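Local coordinates for protein glycerol dehydratase (Clostridium butyricum, PDB 1R9D) that probably acts as a lyase of the glycyl radical enzyme family, a glycerol dehydratase that works without vitamin B12 and is seen here with glycerol bound, at residues P46-R51 against E202-S207; F701-H706 against V734-I739. One frame throughout, in Å; residues are numbered along the deposited sequence.

Contact 1: residues P46-R51 against E202-S207; sequences PAILRR and EKFLNS
Ile48 meets the helix of 202-207 with its whole side chain. Its CB faces that helix, and CG1, set anti to the backbone N (chi1 -170°), runs on to Ser207, where it lies 3.5 Å from OG and also touches CB. The other branch, CG2, packs on Lys203, 4.1 Å from its CB and close to its carbonyl. At the tip, CD1 reaches the edge of the Phe204 ring near the ring plane, 3.8 Å from CD1 of Phe204. Lys203, Phe204 and Ser207, on one side of helix 197-230, thus receive a single isoleucine between two nearly parallel segments, whose axes run 8.9 Å apart at 6°. They are the first turn of helix 47-61, with Pro46 at its N-cap, and an early stretch of the long helix 197-230, in the helical shell of this pyruvate formate lyase-like fold. Ser207 keeps its hydroxyl for its own helix: OG donates to Lys203 O at 2.8 Å. Leu49 CD1 is modelled only 2.9 Å from Ser207 OG, too close to be taken literally, so the exact place of that methyl is doubtful. Pro520 covers Ile48 and Ser207 from helix 520-524. Lys203 bends away at chi2 (-45°), and its NZ forms a salt bridge with Glu202 OE2 at 3.0 Å, while Met139 of the second subunit packs against its side chain.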
loop_
_atom_site.group_PDB
_atom_site.type_symbol
_atom_site.label_atom_id
_atom_site.label_comp_id
_atom_site.label_asym_id
_atom_site.label_seq_id
_atom_site.Cartn_x
_atom_site.Cartn_y
_atom_site.Cartn_z
ATOM N N PRO A 46 -5.169 -7.942 -3.555
ATOM C CA PRO A 46 -4.963 -6.682 -2.828
ATOM C C PRO A 46 -5.646 -6.841 -1.464
ATOM O O PRO A 46 -6.628 -7.579 -1.344
ATOM C CB PRO A 46 -5.686 -5.654 -3.698
ATOM C CG PRO A 46 -5.598 -6.233 -5.063
ATOM C CD PRO A 46 -5.855 -7.703 -4.836
ATOM N N ALA A 47 -5.151 -6.144 -0.448
ATOM C CA ALA A 47 -5.723 -6.262 0.894
ATOM C C ALA A 47 -7.247 -6.127 0.997
ATOM O O ALA A 47 -7.891 -6.894 1.715
ATOM C CB ALA A 47 -5.053 -5.260 1.833
ATOM N N ILE A 48 -7.830 -5.161 0.293
ATOM C CA ILE A 48 -9.273 -4.951 0.369
ATOM C C ILE A 48 -10.075 -6.167 -0.104
ATOM O O ILE A 48 -11.117 -6.503 0.469
ATOM C CB ILE A 48 -9.695 -3.690 -0.442
ATOM C CG1 ILE A 48 -11.161 -3.342 -0.160
ATOM C CG2 ILE A 48 -9.472 -3.921 -1.932
ATOM C CD1 ILE A 48 -11.401 -2.783 1.230
ATOM N N LEU A 49 -9.587 -6.828 -1.146
ATOM C CA LEU A 49 -10.274 -8.000 -1.673
ATOM C C LEU A 49 -10.059 -9.191 -0.734
ATOM O O LEU A 49 -10.948 -10.023 -0.567
ATOM C CB LEU A 49 -9.761 -8.298 -3.087
ATOM C CG LEU A 49 -10.763 -8.746 -4.157
ATOM C CD1 LEU A 49 -12.037 -7.916 -4.105
ATOM C CD2 LEU A 49 -10.111 -8.599 -5.526
ATOM N N ARG A 50 -8.885 -9.271 -0.112
ATOM C CA ARG A 50 -8.610 -10.350 0.834
ATOM C C ARG A 50 -9.593 -10.247 2.000
ATOM O O ARG A 50 -10.097 -11.255 2.498
ATOM C CB ARG A 50 -7.178 -10.257 1.367
ATOM C CG ARG A 50 -6.117 -10.670 0.361
ATOM C CD ARG A 50 -5.208 -11.744 0.947
ATOM N NE ARG A 50 -4.025 -11.183 1.570
ATOM C CZ ARG A 50 -3.098 -11.893 2.203
ATOM N NH1 ARG A 50 -3.209 -13.210 2.311
ATOM N NH2 ARG A 50 -2.045 -11.278 2.708
ATOM N N ARG A 51 -9.864 -9.016 2.424
ATOM C CA ARG A 51 -10.790 -8.772 3.524
ATOM C C ARG A 51 -12.224 -9.144 3.136
ATOM O O ARG A 51 -12.974 -9.687 3.947
ATOM C CB ARG A 51 -10.739 -7.298 3.946
ATOM C CG ARG A 51 -9.434 -6.856 4.617
ATOM C CD ARG A 51 -9.198 -7.589 5.938
ATOM N NE ARG A 51 -10.404 -7.593 6.763
ATOM C CZ ARG A 51 -10.473 -8.083 7.997
ATOM N NH1 ARG A 51 -9.400 -8.612 8.571
ATOM N NH2 ARG A 51 -11.629 -8.064 8.648
ATOM N N GLU A 202 -12.054 0.551 -8.113
ATOM C CA GLU A 202 -12.812 -0.558 -8.670
ATOM C C GLU A 202 -12.729 -1.764 -7.734
ATOM O O GLU A 202 -13.738 -2.411 -7.448
ATOM C CB GLU A 202 -12.265 -0.893 -10.063
ATOM C CG GLU A 202 -12.997 -1.988 -10.807
ATOM C CD GLU A 202 -12.356 -3.344 -10.612
ATOM O OE1 GLU A 202 -12.646 -4.001 -9.591
ATOM O OE2 GLU A 202 -11.547 -3.747 -11.476
ATOM N N LYS A 203 -11.529 -2.057 -7.242
ATOM C CA LYS A 203 -11.354 -3.181 -6.332
ATOM C C LYS A 203 -12.137 -2.958 -5.043
ATOM O O LYS A 203 -12.710 -3.893 -4.492
ATOM C CB LYS A 203 -9.871 -3.400 -6.020
ATOM C CG LYS A 203 -9.041 -3.772 -7.246
ATOM C CD LYS A 203 -9.737 -4.843 -8.091
ATOM C CE LYS A 203 -8.987 -5.096 -9.391
ATOM N NZ LYS A 203 -9.759 -5.944 -10.349
ATOM N N PHE A 204 -12.166 -1.717 -4.567
ATOM C CA PHE A 204 -12.907 -1.414 -3.349
ATOM C C PHE A 204 -14.406 -1.621 -3.547
ATOM O O PHE A 204 -15.074 -2.228 -2.710
ATOM C CB PHE A 204 -12.673 0.034 -2.900
ATOM C CG PHE A 204 -13.568 0.456 -1.768
ATOM C CD1 PHE A 204 -13.333 0.000 -0.472
ATOM C CD2 PHE A 204 -14.690 1.246 -2.006
ATOM C CE1 PHE A 204 -14.208 0.321 0.567
ATOM C CE2 PHE A 204 -15.573 1.570 -0.970
ATOM C CZ PHE A 204 -15.329 1.104 0.318
ATOM N N LEU A 205 -14.942 -1.109 -4.651
ATOM C CA LEU A 205 -16.372 -1.248 -4.901
ATOM C C LEU A 205 -16.779 -2.708 -5.077
ATOM O O LEU A 205 -17.837 -3.121 -4.603
ATOM C CB LEU A 205 -16.778 -0.414 -6.118
ATOM C CG LEU A 205 -16.715 1.099 -5.870
ATOM C CD1 LEU A 205 -16.997 1.854 -7.163
ATOM C CD2 LEU A 205 -17.724 1.485 -4.794
ATOM N N ASN A 206 -15.945 -3.497 -5.748
ATOM C CA ASN A 206 -16.268 -4.909 -5.920
ATOM C C ASN A 206 -16.146 -5.660 -4.598
ATOM O O ASN A 206 -16.792 -6.693 -4.401
ATOM C CB ASN A 206 -15.374 -5.543 -6.986
ATOM C CG ASN A 206 -15.897 -5.293 -8.386
ATOM O OD1 ASN A 206 -17.029 -5.661 -8.708
ATOM N ND2 ASN A 206 -15.090 -4.658 -9.218
ATOM N N SER A 207 -15.325 -5.140 -3.688
ATOM C CA SER A 207 -15.154 -5.764 -2.381
ATOM C C SER A 207 -16.392 -5.489 -1.536
ATOM O O SER A 207 -16.788 -6.310 -0.710
ATOM C CB SER A 207 -13.907 -5.221 -1.681
ATOM O OG SER A 207 -12.730 -5.668 -2.326
#

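Contact 2: residues F701-H706 against V734-I739; sequences FNQKFH and VQFNVI
Phe701 and Val734 lie just ahead of the first bridge, Asn702 with Gln735, of a parallel ladder between strands 702-705 and 733-738, which helix 712-728 links into a beta-alpha-beta unit within the glycine radical region. Four backbone hydrogen bonds join the segments. Gln735 N donates to Phe701 O, and Gln703 N to Gln735 O; farther along, Asn737 N reaches Gln703 O at 3.0 Å, and Phe705 N reaches Asn737 O at 2.8 Å, the straightest of the four (173° at the hydrogen). Gln703 O takes, besides its hydrogen bond, a weaker CA-H...O contact from Phe736, whose CA is 3.2 Å from the Gln703 oxygen.

Apolar contacts gather on the face of Gln703, Phe705 and Phe736, which helix 712-728 covers through Leu719, Leu722 and Ile723. The Phe705 and Phe736 side chains point the same way, their ring planes 45° apart: Phe736 CD2 comes in at the edge of the Phe705 ring, in its plane, 3.5 Å from CE1. The same Phe736 CD2 also touches Gln703 CB. Beside this group, Phe701 CD2 packs on Val734 CG2 at 3.7 Å; Phe701 CG and Val734 CG2 are both anti to their backbone N, and the two side chains lie side by side.

Polar groups occupy the other face, with Asn702, Gln735, Lys704 and Asn737. The Asn702 and Gln735 amides approach closely there. Gln735 lies near Gly763, the predicted site of the glycyl radical, and its side chain is about 11 Å from the bound glycerol. Asn702 ND2 bonds to Asp667 OD1, and Asn737 ND2 to Arg760 O. Lys704 CG lies 3.9 Å from Asn737 CB, after which the lysine bends at chi3 (67°) and carries NZ to the carbonyl oxygens of Ile779 and Arg782.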
loop_
_atom_site.group_PDB
_atom_site.type_symbol
_atom_site.label_atom_id
_atom_site.label_comp_id
_atom_site.label_asym_id
_atom_site.label_seq_id
_atom_site.Cartn_x
_atom_site.Cartn_y
_atom_site.Cartn_z
ATOM N N PHE A 701 -18.253 12.455 33.926
ATOM C CA PHE A 701 -18.472 12.856 35.311
ATOM C C PHE A 701 -19.349 11.843 36.059
ATOM O O PHE A 701 -20.508 11.641 35.709
ATOM C CB PHE A 701 -19.103 14.258 35.314
ATOM C CG PHE A 701 -19.372 14.822 36.687
ATOM C CD1 PHE A 701 -18.616 14.429 37.788
ATOM C CD2 PHE A 701 -20.362 15.784 36.863
ATOM C CE1 PHE A 701 -18.844 14.990 39.052
ATOM C CE2 PHE A 701 -20.596 16.355 38.124
ATOM C CZ PHE A 701 -19.836 15.955 39.214
ATOM N N ASN A 702 -18.773 11.204 37.078
ATOM C CA ASN A 702 -19.479 10.210 37.895
ATOM C C ASN A 702 -19.895 10.781 39.243
ATOM O O ASN A 702 -19.115 11.479 39.891
ATOM C CB ASN A 702 -18.576 9.014 38.227
ATOM C CG ASN A 702 -18.681 7.876 37.234
ATOM O OD1 ASN A 702 -19.768 7.522 36.774
ATOM N ND2 ASN A 702 -17.540 7.266 36.928
ATOM N N GLN A 703 -21.116 10.469 39.660
ATOM C CA GLN A 703 -21.604 10.856 40.976
ATOM C C GLN A 703 -22.351 9.647 41.534
ATOM O O GLN A 703 -22.981 8.896 40.784
ATOM C CB GLN A 703 -22.494 12.104 40.921
ATOM C CG GLN A 703 -21.671 13.395 41.028
ATOM C CD GLN A 703 -22.482 14.599 41.483
ATOM O OE1 GLN A 703 -21.941 15.547 42.057
ATOM N NE2 GLN A 703 -23.774 14.572 41.222
ATOM N N LYS A 704 -22.229 9.434 42.841
ATOM C CA LYS A 704 -22.869 8.302 43.499
ATOM C C LYS A 704 -23.759 8.791 44.630
ATOM O O LYS A 704 -23.317 9.555 45.487
ATOM C CB LYS A 704 -21.807 7.344 44.051
ATOM C CG LYS A 704 -22.384 6.100 44.719
ATOM C CD LYS A 704 -21.301 5.088 45.071
ATOM C CE LYS A 704 -20.368 5.607 46.147
ATOM N NZ LYS A 704 -19.365 4.583 46.557
ATOM N N PHE A 705 -25.009 8.346 44.628
ATOM C CA PHE A 705 -25.958 8.756 45.655
ATOM C C PHE A 705 -26.454 7.640 46.554
ATOM O O PHE A 705 -26.604 6.491 46.127
ATOM C CB PHE A 705 -27.188 9.415 45.025
ATOM C CG PHE A 705 -26.976 10.841 44.630
ATOM C CD1 PHE A 705 -26.612 11.174 43.332
ATOM C CD2 PHE A 705 -27.111 11.856 45.573
ATOM C CE1 PHE A 705 -26.384 12.506 42.973
ATOM C CE2 PHE A 705 -26.885 13.183 45.228
ATOM C CZ PHE A 705 -26.521 13.510 43.924
ATOM N N HIS A 706 -26.713 7.993 47.809
ATOM C CA HIS A 706 -27.267 7.040 48.750
ATOM C C HIS A 706 -28.702 6.923 48.241
ATOM O O HIS A 706 -29.300 7.915 47.832
ATOM C CB HIS A 706 -27.227 7.623 50.168
ATOM C CG HIS A 706 -27.790 6.712 51.212
ATOM N ND1 HIS A 706 -29.136 6.650 51.495
ATOM C CD2 HIS A 706 -27.193 5.805 52.021
ATOM C CE1 HIS A 706 -29.345 5.744 52.434
ATOM N NE2 HIS A 706 -28.183 5.216 52.770
ATOM N N VAL A 734 -23.032 13.579 32.673
ATOM C CA VAL A 734 -23.108 13.160 34.064
ATOM C C VAL A 734 -23.924 11.865 34.133
ATOM O O VAL A 734 -24.816 11.637 33.314
ATOM C CB VAL A 734 -23.725 14.269 34.972
ATOM C CG1 VAL A 734 -25.203 14.453 34.667
ATOM C CG2 VAL A 734 -23.496 13.920 36.445
ATOM N N GLN A 735 -23.591 11.003 35.087
ATOM C CA GLN A 735 -24.302 9.738 35.252
ATOM C C GLN A 735 -24.253 9.400 36.735
ATOM O O GLN A 735 -23.362 9.873 37.443
ATOM C CB GLN A 735 -23.631 8.650 34.421
ATOM C CG GLN A 735 -22.193 8.390 34.802
ATOM C CD GLN A 735 -21.462 7.560 33.773
ATOM O OE1 GLN A 735 -20.394 7.009 34.050
ATOM N NE2 GLN A 735 -22.022 7.478 32.569
ATOM N N PHE A 736 -25.184 8.573 37.204
ATOM C CA PHE A 736 -25.244 8.267 38.628
ATOM C C PHE A 736 -25.401 6.819 39.064
ATOM O O PHE A 736 -26.146 6.049 38.461
ATOM C CB PHE A 736 -26.404 9.029 39.280
ATOM C CG PHE A 736 -26.513 10.463 38.857
ATOM C CD1 PHE A 736 -27.175 10.809 37.683
ATOM C CD2 PHE A 736 -25.947 11.471 39.627
ATOM C CE1 PHE A 736 -27.270 12.143 37.281
ATOM C CE2 PHE A 736 -26.034 12.805 39.237
ATOM C CZ PHE A 736 -26.697 13.143 38.060
ATOM N N ASN A 737 -24.703 6.479 40.141
ATOM C CA ASN A 737 -24.822 5.169 40.759
ATOM C C ASN A 737 -25.764 5.474 41.923
ATOM O O ASN A 737 -25.644 6.520 42.569
ATOM C CB ASN A 737 -23.484 4.676 41.315
ATOM C CG ASN A 737 -22.876 3.557 40.486
ATOM O OD1 ASN A 737 -23.580 2.660 40.013
ATOM N ND2 ASN A 737 -21.560 3.590 40.326
ATOM N N VAL A 738 -26.720 4.589 42.164
ATOM C CA VAL A 738 -27.662 4.760 43.263
ATOM C C VAL A 738 -27.813 3.372 43.856
ATOM O O VAL A 738 -28.696 2.612 43.460
ATOM C CB VAL A 738 -29.041 5.248 42.771
ATOM C CG1 VAL A 738 -29.976 5.456 43.959
ATOM C CG2 VAL A 738 -28.891 6.546 41.994
ATOM N N ILE A 739 -26.940 3.039 44.797
ATOM C CA ILE A 739 -26.976 1.720 45.405
ATOM C C ILE A 739 -26.553 1.727 46.867
ATOM O O ILE A 739 -25.834 2.620 47.324
ATOM C CB ILE A 739 -26.064 0.746 44.626
ATOM C CG1 ILE A 739 -26.310 -0.691 45.091
ATOM C CG2 ILE A 739 -24.602 1.137 44.822
ATOM C CD1 ILE A 739 -25.550 -1.723 44.295
#

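In the fold
Contacts 1 and 2 share no element and lie on opposite sides of the chain's centre, about 30 Å apart at their nearest atoms. Both are largely buried, but contact 1 sits farther out, 29 Å from the centre against 19 Å, and lies beside the second subunit, which does not touch contact 2. In contact 1 two helices distant in sequence meet through side chains, without a hydrogen bond between the segments. Contact 2 joins two strands of one beta-alpha-beta unit at the edge of a mixed sheet through backbone bonds, and separates an apolar helix-covered face from a polar one near the predicted radical glycine. The first belongs to the pyruvate formate lyase-like region, the second to the glycine radical region.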